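PDB 7BOB: endo-beta-mannanase from Opitutaceae bacterium TAV5, which probably hydrolyses beta-1,4-linked mannosides as a trimeric glycoside hydrolase of family 5, acting in exo fashion and releasing mannose units from chain ends. Local coordinates for residues A15-V20 and H147-D152. Numbering follows the deposited sequence.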
loop_
_atom_site.group_PDB
_atom_site.type_symbol
_atom_site.label_atom_id
_atom_site.label_comp_id
_atom_site.label_asym_id
_atom_site.label_seq_id
_atom_site.Cartn_x
_atom_site.Cartn_y
_atom_site.Cartn_z
ATOM N N ALA A 15 24.388 -38.915 26.155
ATOM C CA ALA A 15 24.944 -39.086 24.819
ATOM C C ALA A 15 24.281 -38.118 23.840
ATOM O O ALA A 15 23.100 -37.761 23.969
ATOM C CB ALA A 15 24.761 -40.521 24.318
ATOM N N ARG A 16 25.048 -37.705 22.846
ATOM C CA ARG A 16 24.549 -36.793 21.834
ATOM C C ARG A 16 23.656 -37.546 20.856
ATOM O O ARG A 16 23.916 -38.707 20.536
ATOM C CB ARG A 16 25.726 -36.146 21.090
ATOM C CG ARG A 16 25.299 -35.136 20.029
ATOM C CD ARG A 16 26.479 -34.528 19.320
ATOM N NE ARG A 16 27.083 -33.473 20.129
ATOM C CZ ARG A 16 28.176 -32.809 19.782
ATOM N NH1 ARG A 16 28.775 -33.091 18.629
ATOM N NH2 ARG A 16 28.656 -31.859 20.581
ATOM N N PHE A 17 22.600 -36.889 20.364
ATOM C CA PHE A 17 21.936 -37.459 19.200
ATOM C C PHE A 17 21.460 -36.373 18.242
ATOM O O PHE A 17 21.207 -35.231 18.619
ATOM C CB PHE A 17 20.798 -38.415 19.590
ATOM C CG PHE A 17 19.524 -37.751 19.943
ATOM C CD1 PHE A 17 18.480 -37.719 19.028
ATOM C CD2 PHE A 17 19.347 -37.177 21.198
ATOM C CE1 PHE A 17 17.280 -37.111 19.341
ATOM C CE2 PHE A 17 18.136 -36.559 21.539
ATOM C CZ PHE A 17 17.101 -36.530 20.611
ATOM N N ILE A 18 21.405 -36.755 16.975
ATOM C CA ILE A 18 21.033 -35.912 15.854
ATOM C C ILE A 18 19.630 -36.333 15.429
ATOM O O ILE A 18 19.459 -37.413 14.844
ATOM C CB ILE A 18 22.023 -36.040 14.688
ATOM C CG1 ILE A 18 23.481 -35.879 15.157
ATOM C CG2 ILE A 18 21.677 -35.031 13.616
ATOM C CD1 ILE A 18 23.828 -34.525 15.737
ATOM N N PRO A 19 18.605 -35.537 15.713
ATOM C CA PRO A 19 17.266 -35.872 15.216
ATOM C C PRO A 19 17.294 -35.970 13.698
ATOM O O PRO A 19 17.817 -35.087 13.018
ATOM C CB PRO A 19 16.404 -34.706 15.707
ATOM C CG PRO A 19 17.119 -34.202 16.927
ATOM C CD PRO A 19 18.594 -34.373 16.617
ATOM N N VAL A 20 16.805 -37.084 13.170
ATOM C CA VAL A 20 16.597 -37.235 11.733
ATOM C C VAL A 20 15.275 -37.966 11.541
ATOM O O VAL A 20 14.940 -38.875 12.310
ATOM C CB VAL A 20 17.764 -37.965 11.023
ATOM C CG1 VAL A 20 19.084 -37.189 11.166
ATOM C CG2 VAL A 20 17.953 -39.385 11.539
ATOM N N HIS A 147 11.294 -39.598 26.507
ATOM C CA HIS A 147 11.412 -40.133 25.157
ATOM C C HIS A 147 10.991 -39.128 24.094
ATOM O O HIS A 147 10.873 -39.486 22.918
ATOM C CB HIS A 147 10.610 -41.424 25.045
ATOM C CG HIS A 147 10.940 -42.403 26.129
ATOM N ND1 HIS A 147 12.216 -42.903 26.316
ATOM C CD2 HIS A 147 10.182 -42.920 27.125
ATOM C CE1 HIS A 147 12.219 -43.714 27.357
ATOM N NE2 HIS A 147 10.996 -43.749 27.863
ATOM N N LEU A 148 10.773 -37.878 24.478
ATOM C CA LEU A 148 10.431 -36.850 23.511
ATOM C C LEU A 148 11.683 -36.354 22.803
ATOM O O LEU A 148 12.812 -36.600 23.230
ATOM C CB LEU A 148 9.731 -35.681 24.199
ATOM C CG LEU A 148 8.428 -36.070 24.883
ATOM C CD1 LEU A 148 7.795 -34.848 25.516
ATOM C CD2 LEU A 148 7.512 -36.715 23.870
ATOM N N CYS A 149 11.469 -35.672 21.685
ATOM C CA CYS A 149 12.521 -34.880 21.066
ATOM C C CYS A 149 12.123 -33.421 21.182
ATOM O O CYS A 149 11.927 -32.750 20.160
ATOM C CB CYS A 149 12.738 -35.292 19.611
ATOM S SG CYS A 149 14.122 -34.435 18.758
ATOM N N GLY A 150 11.951 -32.929 22.406
ATOM C CA GLY A 150 11.453 -31.585 22.618
ATOM C C GLY A 150 9.953 -31.480 22.389
ATOM O O GLY A 150 9.318 -32.339 21.784
ATOM N N ILE A 151 9.374 -30.399 22.898
ATOM C CA ILE A 151 7.979 -30.062 22.641
ATOM C C ILE A 151 7.942 -28.850 21.713
ATOM O O ILE A 151 8.503 -27.796 22.032
ATOM C CB ILE A 151 7.206 -29.797 23.941
ATOM C CG1 ILE A 151 7.178 -31.084 24.794
ATOM C CG2 ILE A 151 5.794 -29.262 23.625
ATOM C CD1 ILE A 151 6.778 -30.857 26.235
ATOM N N ASP A 152 7.267 -29.004 20.574
ATOM C CA ASP A 152 7.146 -27.962 19.559
ATOM C C ASP A 152 5.955 -27.058 19.888
ATOM O O ASP A 152 4.803 -27.511 19.884
ATOM C CB ASP A 152 6.987 -28.598 18.177
ATOM C CG ASP A 152 7.163 -27.605 17.051
ATOM O OD1 ASP A 152 7.957 -26.659 17.226
ATOM O OD2 ASP A 152 6.519 -27.767 15.988
#
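A small apolar contact, centred on one buried sulfur, joins C149 to F17 and P19 at the N-terminal end of the parallel beta-barrel of this family 5 (beta/alpha)8 hydrolase. Residues 15-19 lead into the first barrel strand, 20-23, while 147-150 lead into the fourth, 151-154, so the two entry loops meet across the bottom of the barrel, where strands 56-62 and 94-101 also contribute T56 and R94 to the surroundings of the cysteine. On the side of 147-152 the touching is done by C149 SG: anti to the backbone N (chi1 -176°), the thiol reaches out to the other loop. Its closest partner is the proline ring, P19 CG lying 3.5 Å from C149 SG, with P19 CB slightly farther at 3.8 Å. The phenylalanine meets the same sulfur with the far end of its ring, F17 CZ standing 4.1 Å from C149 SG. Seen from the ring centroid the sulfur is 74° off the normal, an oblique sulfur-aromatic approach. Meanwhile the backbone O of C149 is hydrogen-bonded by the side chain of Q96, which probably helps to hold the loop carrying the thiol. The 107 Å² buried is modest; with polarisable sulfur meeting ring carbons, the cohesion between these segments is probably mainly dispersive.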